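Putative NAD-dependent epimerase/dehydratase (Bacillus halodurans, PDB 3E8X) binds NADP and probably acts as an NAD(P)-dependent epimerase or dehydratase of the short-chain dehydrogenase/reductase type, although its substrate is unknown. Local coordinates at residues D107-G110 with A111-T114; G223-I227 with A228-E232; P59-R62 with E63-A66. All coordinates share one frame; numbering follows the deposited sequence.

Interaction 1. Residues D107-G110 with A111-T114; sequences DLWG and AIKT
The indole of Trp109 carries the aliphatic end of Lys113 over one face, CD above the five-membered ring 4.1 Å from its centroid, a CH-pi contact offset toward the rim. Lys113 CE lies 3.5 Å from Trp109 NE1 over the same face. A bend at chi3 (-72°) folds the lysine chain across the indole, and its NZ is hydrogen-bonded to Leu74 O. The indole N-H is given to Asp138 of the second subunit, which also forms a long, weak ion pair with Lys113. This i to i+4 pairing sits on helix 100-121, which links strands 87-90 and 125-129 in a beta-alpha-beta unit and whose Asp107 touches the bound NADP; its backbone bond, Lys113 N to Trp109 O, is 2.9 Å and close to linear (167°). Beside it, Leu108 CD1 packs alongside Ile112 CD1 at 3.6 Å, on the face where Leu108 meets Leu108, and Ile112 meets Leu153, of the second subunit. A leucine in place of Trp109 would probably leave Asp138 of that subunit without its N-H donor and the lysine methylenes without flat support. Tryptophan and lysine thus offer each other apolar surface while their nitrogens go to polar partners, one across the dimer interface.

Interaction 2. Residues G223-I227 with A228-E232; sequences GDTPI and AKVVE
The contact is the start of the C-terminal helix 227-232, where the chain leaves strand 216-223, turns a corner at Asp224 and Thr225, and enters its first helical turn with Pro226 at the N-cap position. Proline costs nothing here, since a backbone N-H at the start of a helix has no carbonyl of the helix to bond, and its ring holds phi near -54°, while its own carbonyl is used by the helix. Val230 N bonds to Pro226 O at 3.1 Å, an i to i+4 bond with the donor nearly in line with the carbonyl. The next bond of the ladder joins Val231 N to Ile227 O, also 3.1 Å but with the donor tilted 24° from the carbonyl plane.

Ile227 sits between helix 197-207, where it meets Asp199 and Lys202, and Val182 of strand 181-185, the antiparallel partner of strand 216-223. Val231, one turn on, meets Glu206 and the loop residues Gln210 and Thr213; the contact of Ile227 CG2 with Val231 CG2 is loose, 4.5 Å. Val230 packs on Val182 and Val184. Branched aliphatic residues suit these buried positions, whereas the exposed Lys229 sends its extended chain away and keeps only its methylenes near the turn, CG lying 4.1 Å from Thr225 CG2, the two side chains crossing at about a right angle.

Thr225 closes the turn against the helix. Its chi1 of -49° puts the methyl opposite the backbone N and on the helix side, where it runs into Val230. The fit is tighter than usual van der Waals packing: Val230 CG2 lies 3.4 Å from Thr225 CG2 and 3.5 Å from Thr225 CB.

Interaction 3. Residues P59-R62 with E63-A66; sequences PELR and ERGA
A Schellman motif ends helix 58-63 here, a local contact that closes the last turn before strand 68-71. Two backbone bonds lead back into that turn: Ala66 N reaches Leu61 O at 2.9 Å, and Gly65 N reaches Arg62 O at 3.2 Å, the latter donor standing above the carbonyl plane. Gly65 has a phi of 130°, and with its psi a CB would be jammed against the preceding carbonyl oxygen, which calls for glycine. The apolar side of the cap is Leu61 with Ala66, CB to CB 4.5 Å, both packing on Ala50 of strand 47-52. Alanine suits the place because its methyl, Ala66 CB, lies only 3.4 Å from Leu61 O.

The exposed side is polar. Arg64 N bonds to Glu60 O at 3.0 Å, but their charged ends do not touch (Glu60 OE1 to Arg64 NH2 5.0 Å); one water joins them, donating to Glu60 OE1 and accepting from Arg64 NE. Arg62 runs extended from CG to NE, back along the helix away from the Schellman turn. A second water, at the edge of its guanidinium, accepts from Arg62 NH1 at 3.1 Å and donates to Ala66 O at 2.7 Å.

In the fold
Along the chain the order is interaction 3, interaction 1, interaction 2, with centres 25 to 30 Å apart and no touching atoms. Interactions 3 and 1 lie on connections between strands of the mixed sheet, as in a Rossmann-like dinucleotide-binding fold: residues 59-66 join strands 47-52 and 68-71, and residues 107-114 lie between strands 87-90 and 125-129. Interaction 2 follows the last strand, 216-223, in the C-terminal helix, across the chain's centre from interaction 1. Interaction 1 therefore lies beside the cofactor and the second subunit, interaction 3 near Asn30 and Gln57, which bind NADP, and interaction 2 farther off, its Ile227 side chain about 11 Å from that of NADP-binding Arg197.

Interaction 1. Residues D107-G110 with A111-T114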
ATOM      1  N   ASP A 107       4.019   3.055  -8.487  1.00 49.83           N
ATOM      2  CA  ASP A 107       5.053   3.134  -7.469  1.00 49.37           C
ATOM      3  C   ASP A 107       4.875   2.062  -6.393  1.00 48.55           C
ATOM      4  O   ASP A 107       5.877   1.592  -5.822  1.00 48.96           O
ATOM      5  CB  ASP A 107       5.104   4.546  -6.817  1.00 49.26           C
ATOM      6  CG  ASP A 107       5.228   5.669  -7.842  1.00 50.25           C
ATOM      7  OD1 ASP A 107       6.154   6.492  -7.724  1.00 48.17           O
ATOM      8  OD2 ASP A 107       4.409   5.726  -8.785  1.00 50.10           O
ATOM      9  N   LEU A 108       3.624   1.714  -6.070  1.00 48.11           N
ATOM     10  CA  LEU A 108       3.360   0.781  -4.977  1.00 47.74           C
ATOM     11  C   LEU A 108       3.055  -0.616  -5.521  1.00 48.87           C
ATOM     12  O   LEU A 108       3.820  -1.578  -5.307  1.00 48.87           O
ATOM     13  CB  LEU A 108       2.240   1.289  -4.081  1.00 47.78           C
ATOM     14  CG  LEU A 108       1.753   0.368  -2.935  1.00 47.57           C
ATOM     15  CD1 LEU A 108       2.924  -0.214  -2.115  1.00 44.64           C
ATOM     16  CD2 LEU A 108       0.744   1.056  -1.973  1.00 46.28           C
ATOM     17  N   TRP A 109       1.924  -0.723  -6.232  1.00 49.00           N
ATOM     18  CA  TRP A 109       1.410  -2.007  -6.685  1.00 48.27           C
ATOM     19  C   TRP A 109       2.358  -2.596  -7.716  1.00 48.67           C
ATOM     20  O   TRP A 109       2.676  -3.761  -7.640  1.00 48.67           O
ATOM     21  CB  TRP A 109      -0.007  -1.823  -7.209  1.00 48.86           C
ATOM     22  CG  TRP A 109      -0.724  -3.035  -7.686  1.00 48.23           C
ATOM     23  CD1 TRP A 109      -1.245  -3.222  -8.922  1.00 49.55           C
ATOM     24  CD2 TRP A 109      -1.072  -4.199  -6.923  1.00 48.58           C
ATOM     25  NE1 TRP A 109      -1.895  -4.433  -8.979  1.00 48.54           N
ATOM     26  CE2 TRP A 109      -1.796  -5.052  -7.768  1.00 47.91           C
ATOM     27  CE3 TRP A 109      -0.854  -4.592  -5.599  1.00 50.46           C
ATOM     28  CZ2 TRP A 109      -2.325  -6.290  -7.335  1.00 49.77           C
ATOM     29  CZ3 TRP A 109      -1.379  -5.817  -5.166  1.00 50.66           C
ATOM     30  CH2 TRP A 109      -2.095  -6.654  -6.052  1.00 49.46           C
ATOM     31  N   GLY A 110       2.852  -1.771  -8.646  1.00 49.60           N
ATOM     32  CA  GLY A 110       3.861  -2.205  -9.641  1.00 48.74           C
ATOM     33  C   GLY A 110       5.128  -2.786  -9.029  1.00 48.81           C
ATOM     34  O   GLY A 110       5.630  -3.810  -9.481  1.00 49.82           O
ATOM     35  N   ALA A 111       5.637  -2.126  -7.991  1.00 48.57           N
ATOM     36  CA  ALA A 111       6.798  -2.575  -7.248  1.00 48.40           C
ATOM     37  C   ALA A 111       6.526  -3.881  -6.563  1.00 48.26           C
ATOM     38  O   ALA A 111       7.353  -4.795  -6.616  1.00 48.27           O
ATOM     39  CB  ALA A 111       7.278  -1.498  -6.222  1.00 47.64           C
ATOM     40  N   ILE A 112       5.362  -3.978  -5.927  1.00 48.50           N
ATOM     41  CA  ILE A 112       4.934  -5.212  -5.275  1.00 48.02           C
ATOM     42  C   ILE A 112       4.885  -6.400  -6.241  1.00 47.56           C
ATOM     43  O   ILE A 112       5.399  -7.478  -5.921  1.00 47.43           O
ATOM     44  CB  ILE A 112       3.572  -5.062  -4.530  1.00 48.38           C
ATOM     45  CG1 ILE A 112       3.760  -4.138  -3.293  1.00 50.04           C
ATOM     46  CG2 ILE A 112       2.977  -6.476  -4.232  1.00 47.03           C
ATOM     47  CD1 ILE A 112       2.429  -3.781  -2.492  1.00 48.50           C
ATOM     48  N   LYS A 113       4.304  -6.206  -7.412  1.00 45.98           N
ATOM     49  CA  LYS A 113       4.314  -7.237  -8.427  1.00 45.81           C
ATOM     50  C   LYS A 113       5.724  -7.560  -8.956  1.00 46.47           C
ATOM     51  O   LYS A 113       5.973  -8.706  -9.307  1.00 46.38           O
ATOM     52  CB  LYS A 113       3.347  -6.889  -9.562  1.00 45.48           C
ATOM     53  CG  LYS A 113       1.824  -6.775  -9.135  1.00 44.80           C
ATOM     54  CD  LYS A 113       0.870  -6.550 -10.290  1.00 44.56           C
ATOM     55  CE  LYS A 113       0.986  -5.126 -10.888  1.00 44.65           C
ATOM     56  NZ  LYS A 113       0.031  -4.838 -12.034  1.00 44.86           N
ATOM     57  N   THR A 114       6.638  -6.581  -9.039  1.00 46.75           N
ATOM     58  CA  THR A 114       8.013  -6.833  -9.533  0.50 46.69           C
ATOM     59  C   THR A 114       8.783  -7.705  -8.552  1.00 46.85           C
ATOM     60  O   THR A 114       9.561  -8.581  -8.945  1.00 46.96           O
ATOM     61  CB  THR A 114       8.841  -5.522  -9.777  0.50 47.03           C
ATOM     62  OG1 THR A 114       9.072  -4.831  -8.531  0.50 47.26           O
ATOM     63  CG2 THR A 114       8.144  -4.625 -10.763  0.50 46.08           C
TER

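Interaction 2. Residues G223-I227 with A228-E232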
ATOM      1  N   GLY A 223      27.386  15.277  -1.483  1.00 49.01           N
ATOM      2  CA  GLY A 223      28.248  15.573  -0.333  1.00 48.91           C
ATOM      3  C   GLY A 223      29.710  15.550  -0.772  1.00 48.80           C
ATOM      4  O   GLY A 223      30.032  15.951  -1.907  1.00 50.53           O
ATOM      5  N   ASP A 224      30.574  15.006   0.071  1.00 48.21           N
ATOM      6  CA  ASP A 224      32.005  15.138  -0.129  1.00 48.11           C
ATOM      7  C   ASP A 224      32.795  13.857  -0.326  1.00 47.63           C
ATOM      8  O   ASP A 224      33.985  13.907  -0.600  1.00 46.62           O
ATOM      9  CB  ASP A 224      32.563  15.904   1.053  1.00 48.24           C
ATOM     10  CG  ASP A 224      32.147  17.376   1.029  1.00 50.61           C
ATOM     11  OD1 ASP A 224      31.967  17.956  -0.084  1.00 53.12           O
ATOM     12  OD2 ASP A 224      31.991  17.961   2.123  1.00 54.16           O
ATOM     13  N   THR A 225      32.151  12.712  -0.198  1.00 46.54           N
ATOM     14  CA  THR A 225      32.849  11.467  -0.228  1.00 47.16           C
ATOM     15  C   THR A 225      32.651  10.819  -1.599  1.00 47.23           C
ATOM     16  O   THR A 225      31.531  10.674  -2.070  1.00 47.63           O
ATOM     17  CB  THR A 225      32.341  10.511   0.854  1.00 46.90           C
ATOM     18  OG1 THR A 225      32.277  11.190   2.106  1.00 46.31           O
ATOM     19  CG2 THR A 225      33.210   9.264   0.948  1.00 46.57           C
ATOM     20  N   PRO A 226      33.753  10.408  -2.238  1.00 48.65           N
ATOM     21  CA  PRO A 226      33.610   9.685  -3.498  1.00 48.68           C
ATOM     22  C   PRO A 226      32.691   8.452  -3.394  1.00 48.99           C
ATOM     23  O   PRO A 226      32.779   7.705  -2.440  1.00 49.70           O
ATOM     24  CB  PRO A 226      35.056   9.315  -3.848  1.00 49.19           C
ATOM     25  CG  PRO A 226      35.885  10.405  -3.202  1.00 49.50           C
ATOM     26  CD  PRO A 226      35.174  10.637  -1.885  1.00 48.37           C
ATOM     27  N   ILE A 227      31.846   8.249  -4.402  1.00 48.78           N
ATOM     28  CA  ILE A 227      30.841   7.192  -4.427  1.00 48.42           C
ATOM     29  C   ILE A 227      31.405   5.766  -4.183  1.00 48.25           C
ATOM     30  O   ILE A 227      30.813   4.992  -3.482  1.00 48.46           O
ATOM     31  CB  ILE A 227      30.005   7.247  -5.782  1.00 49.29           C
ATOM     32  CG1 ILE A 227      29.049   8.456  -5.770  1.00 48.67           C
ATOM     33  CG2 ILE A 227      29.237   5.904  -6.021  1.00 47.07           C
ATOM     34  CD1 ILE A 227      28.535   8.921  -7.128  1.00 46.84           C
ATOM     35  N   ALA A 228      32.540   5.421  -4.779  1.00 48.38           N
ATOM     36  CA  ALA A 228      33.186   4.116  -4.571  1.00 48.51           C
ATOM     37  C   ALA A 228      33.504   3.878  -3.091  1.00 48.82           C
ATOM     38  O   ALA A 228      33.232   2.817  -2.570  1.00 48.79           O
ATOM     39  CB  ALA A 228      34.463   3.983  -5.420  1.00 48.33           C
ATOM     40  N   LYS A 229      34.053   4.892  -2.434  1.00 48.79           N
ATOM     41  CA  LYS A 229      34.393   4.817  -1.022  1.00 49.01           C
ATOM     42  C   LYS A 229      33.163   4.731  -0.101  1.00 49.12           C
ATOM     43  O   LYS A 229      33.153   3.994   0.892  1.00 49.11           O
ATOM     44  CB  LYS A 229      35.309   5.981  -0.657  1.00 48.09           C
ATOM     45  CG  LYS A 229      35.695   6.025   0.776  1.00 49.02           C
ATOM     46  CD  LYS A 229      36.713   7.113   1.032  1.00 48.40           C
ATOM     47  CE  LYS A 229      36.986   7.250   2.478  1.00 49.40           C
ATOM     48  NZ  LYS A 229      37.748   8.478   2.726  1.00 54.44           N
ATOM     49  N   VAL A 230      32.111   5.472  -0.427  1.00 49.55           N
ATOM     50  CA  VAL A 230      30.868   5.403   0.338  1.00 48.30           C
ATOM     51  C   VAL A 230      30.320   3.977   0.302  1.00 48.05           C
ATOM     52  O   VAL A 230      29.881   3.455   1.324  1.00 46.98           O
ATOM     53  CB  VAL A 230      29.815   6.462  -0.182  1.00 49.52           C
ATOM     54  CG1 VAL A 230      28.479   6.083   0.180  1.00 46.86           C
ATOM     55  CG2 VAL A 230      30.123   7.907   0.377  1.00 47.69           C
ATOM     56  N   VAL A 231      30.362   3.345  -0.883  1.00 47.79           N
ATOM     57  CA  VAL A 231      29.797   2.017  -1.079  1.00 47.02           C
ATOM     58  C   VAL A 231      30.629   0.966  -0.372  1.00 48.04           C
ATOM     59  O   VAL A 231      30.064   0.027   0.160  1.00 48.24           O
ATOM     60  CB  VAL A 231      29.536   1.662  -2.602  1.00 46.98           C
ATOM     61  CG1 VAL A 231      29.203   0.158  -2.796  1.00 45.78           C
ATOM     62  CG2 VAL A 231      28.369   2.544  -3.195  1.00 45.65           C
ATOM     63  N   GLU A 232      31.963   1.130  -0.362  1.00 48.45           N
ATOM     64  CA  GLU A 232      32.886   0.284   0.404  1.00 47.73           C
ATOM     65  C   GLU A 232      32.558   0.204   1.869  1.00 46.93           C
ATOM     66  O   GLU A 232      32.782  -0.819   2.488  1.00 45.05           O
ATOM     67  CB  GLU A 232      34.311   0.800   0.294  1.00 47.87           C
ATOM     68  CG  GLU A 232      34.941   0.505  -1.064  1.00 48.22           C
ATOM     69  CD  GLU A 232      36.198   1.339  -1.382  1.00 49.50           C
ATOM     70  OE1 GLU A 232      36.717   2.110  -0.519  1.00 48.17           O
ATOM     71  OE2 GLU A 232      36.652   1.205  -2.542  1.00 49.84           O
TER

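Interaction 3. Residues P59-R62 with E63-A66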
ATOM      1  N   PRO A  59      15.453   2.045 -29.524  1.00 47.91           N
ATOM      2  CA  PRO A  59      16.673   2.463 -30.210  1.00 48.09           C
ATOM      3  C   PRO A  59      17.531   3.474 -29.448  1.00 47.81           C
ATOM      4  O   PRO A  59      18.751   3.286 -29.385  1.00 48.42           O
ATOM      5  CB  PRO A  59      16.156   3.012 -31.548  1.00 47.98           C
ATOM      6  CG  PRO A  59      14.870   2.264 -31.765  1.00 48.08           C
ATOM      7  CD  PRO A  59      14.282   2.108 -30.410  1.00 48.23           C
ATOM      8  N   GLU A  60      16.931   4.501 -28.842  1.00 47.89           N
ATOM      9  CA  GLU A  60      17.740   5.487 -28.094  1.00 48.10           C
ATOM     10  C   GLU A  60      18.271   4.950 -26.780  1.00 47.89           C
ATOM     11  O   GLU A  60      19.340   5.361 -26.308  1.00 47.54           O
ATOM     12  CB  GLU A  60      16.995   6.815 -27.900  1.00 47.80           C
ATOM     13  CG  GLU A  60      16.885   7.618 -29.198  1.00 49.33           C
ATOM     14  CD  GLU A  60      16.397   9.047 -28.992  1.00 49.17           C
ATOM     15  OE1 GLU A  60      16.368   9.570 -27.845  1.00 56.06           O
ATOM     16  OE2 GLU A  60      16.064   9.652 -29.993  1.00 53.16           O
ATOM     17  N   LEU A  61      17.531   4.022 -26.160  1.00 48.84           N
ATOM     18  CA  LEU A  61      18.042   3.403 -24.920  1.00 48.07           C
ATOM     19  C   LEU A  61      19.209   2.459 -25.204  1.00 47.95           C
ATOM     20  O   LEU A  61      20.149   2.389 -24.420  1.00 47.60           O
ATOM     21  CB  LEU A  61      16.932   2.728 -24.130  1.00 49.11           C
ATOM     22  CG  LEU A  61      15.856   3.726 -23.646  1.00 47.51           C
ATOM     23  CD1 LEU A  61      14.880   2.933 -22.968  1.00 47.06           C
ATOM     24  CD2 LEU A  61      16.425   4.908 -22.796  1.00 46.12           C
ATOM     25  N   ARG A  62      19.185   1.777 -26.342  1.00 46.65           N
ATOM     26  CA  ARG A  62      20.371   1.066 -26.816  1.00 47.65           C
ATOM     27  C   ARG A  62      21.587   2.012 -27.001  1.00 46.99           C
ATOM     28  O   ARG A  62      22.685   1.650 -26.612  1.00 48.25           O
ATOM     29  CB  ARG A  62      20.098   0.343 -28.139  1.00 47.20           C
ATOM     30  CG  ARG A  62      19.136  -0.777 -28.068  1.00 49.56           C
ATOM     31  CD  ARG A  62      19.045  -1.535 -29.403  1.00 49.52           C
ATOM     32  NE  ARG A  62      18.005  -2.575 -29.358  1.00 51.25           N
ATOM     33  CZ  ARG A  62      18.189  -3.821 -28.901  1.00 51.29           C
ATOM     34  NH1 ARG A  62      19.370  -4.232 -28.451  1.00 52.44           N
ATOM     35  NH2 ARG A  62      17.179  -4.674 -28.903  1.00 54.94           N
ATOM     36  N   GLU A  63      21.385   3.208 -27.578  1.00 47.37           N
ATOM     37  CA  GLU A  63      22.441   4.223 -27.723  1.00 47.11           C
ATOM     38  C   GLU A  63      22.982   4.661 -26.350  1.00 47.62           C
ATOM     39  O   GLU A  63      24.166   4.892 -26.173  1.00 47.81           O
ATOM     40  CB  GLU A  63      21.907   5.476 -28.439  1.00 47.73           C
ATOM     41  CG  GLU A  63      21.615   5.292 -29.911  1.00 46.17           C
ATOM     42  CD  GLU A  63      21.140   6.544 -30.556  1.00 45.34           C
ATOM     43  OE1 GLU A  63      20.907   7.534 -29.847  1.00 48.06           O
ATOM     44  OE2 GLU A  63      20.990   6.554 -31.793  1.00 42.73           O
ATOM     45  N   ARG A  64      22.101   4.763 -25.383  1.00 48.26           N
ATOM     46  CA  ARG A  64      22.468   5.143 -23.991  1.00 47.54           C
ATOM     47  C   ARG A  64      23.097   4.025 -23.143  1.00 47.60           C
ATOM     48  O   ARG A  64      23.513   4.249 -22.000  1.00 47.91           O
ATOM     49  CB  ARG A  64      21.222   5.660 -23.307  1.00 46.99           C
ATOM     50  CG  ARG A  64      20.651   6.870 -24.017  1.00 47.96           C
ATOM     51  CD  ARG A  64      19.695   7.570 -23.070  1.00 48.24           C
ATOM     52  NE  ARG A  64      19.216   8.825 -23.612  1.00 47.76           N
ATOM     53  CZ  ARG A  64      19.831   9.983 -23.485  1.00 46.40           C
ATOM     54  NH1 ARG A  64      20.986  10.075 -22.837  1.00 48.72           N
ATOM     55  NH2 ARG A  64      19.291  11.052 -24.027  1.00 46.66           N
ATOM     56  N   GLY A  65      23.175   2.822 -23.686  1.00 48.05           N
ATOM     57  CA  GLY A  65      23.821   1.727 -22.973  1.00 48.09           C
ATOM     58  C   GLY A  65      23.104   0.389 -22.830  1.00 48.06           C
ATOM     59  O   GLY A  65      23.716  -0.559 -22.378  1.00 47.08           O
ATOM     60  N   ALA A  66      21.836   0.297 -23.227  1.00 47.86           N
ATOM     61  CA  ALA A  66      21.092  -0.952 -23.075  1.00 48.12           C
ATOM     62  C   ALA A  66      21.596  -2.021 -24.027  1.00 48.10           C
ATOM     63  O   ALA A  66      21.884  -1.743 -25.217  1.00 46.23           O
ATOM     64  CB  ALA A  66      19.588  -0.740 -23.266  1.00 48.07           C
TER
HETATM   65  O   HOH W   1      16.827   8.596 -25.110  1.00 64.39           O
HETATM   66  O   HOH W   2      21.938  -2.727 -27.712  1.00 39.13           O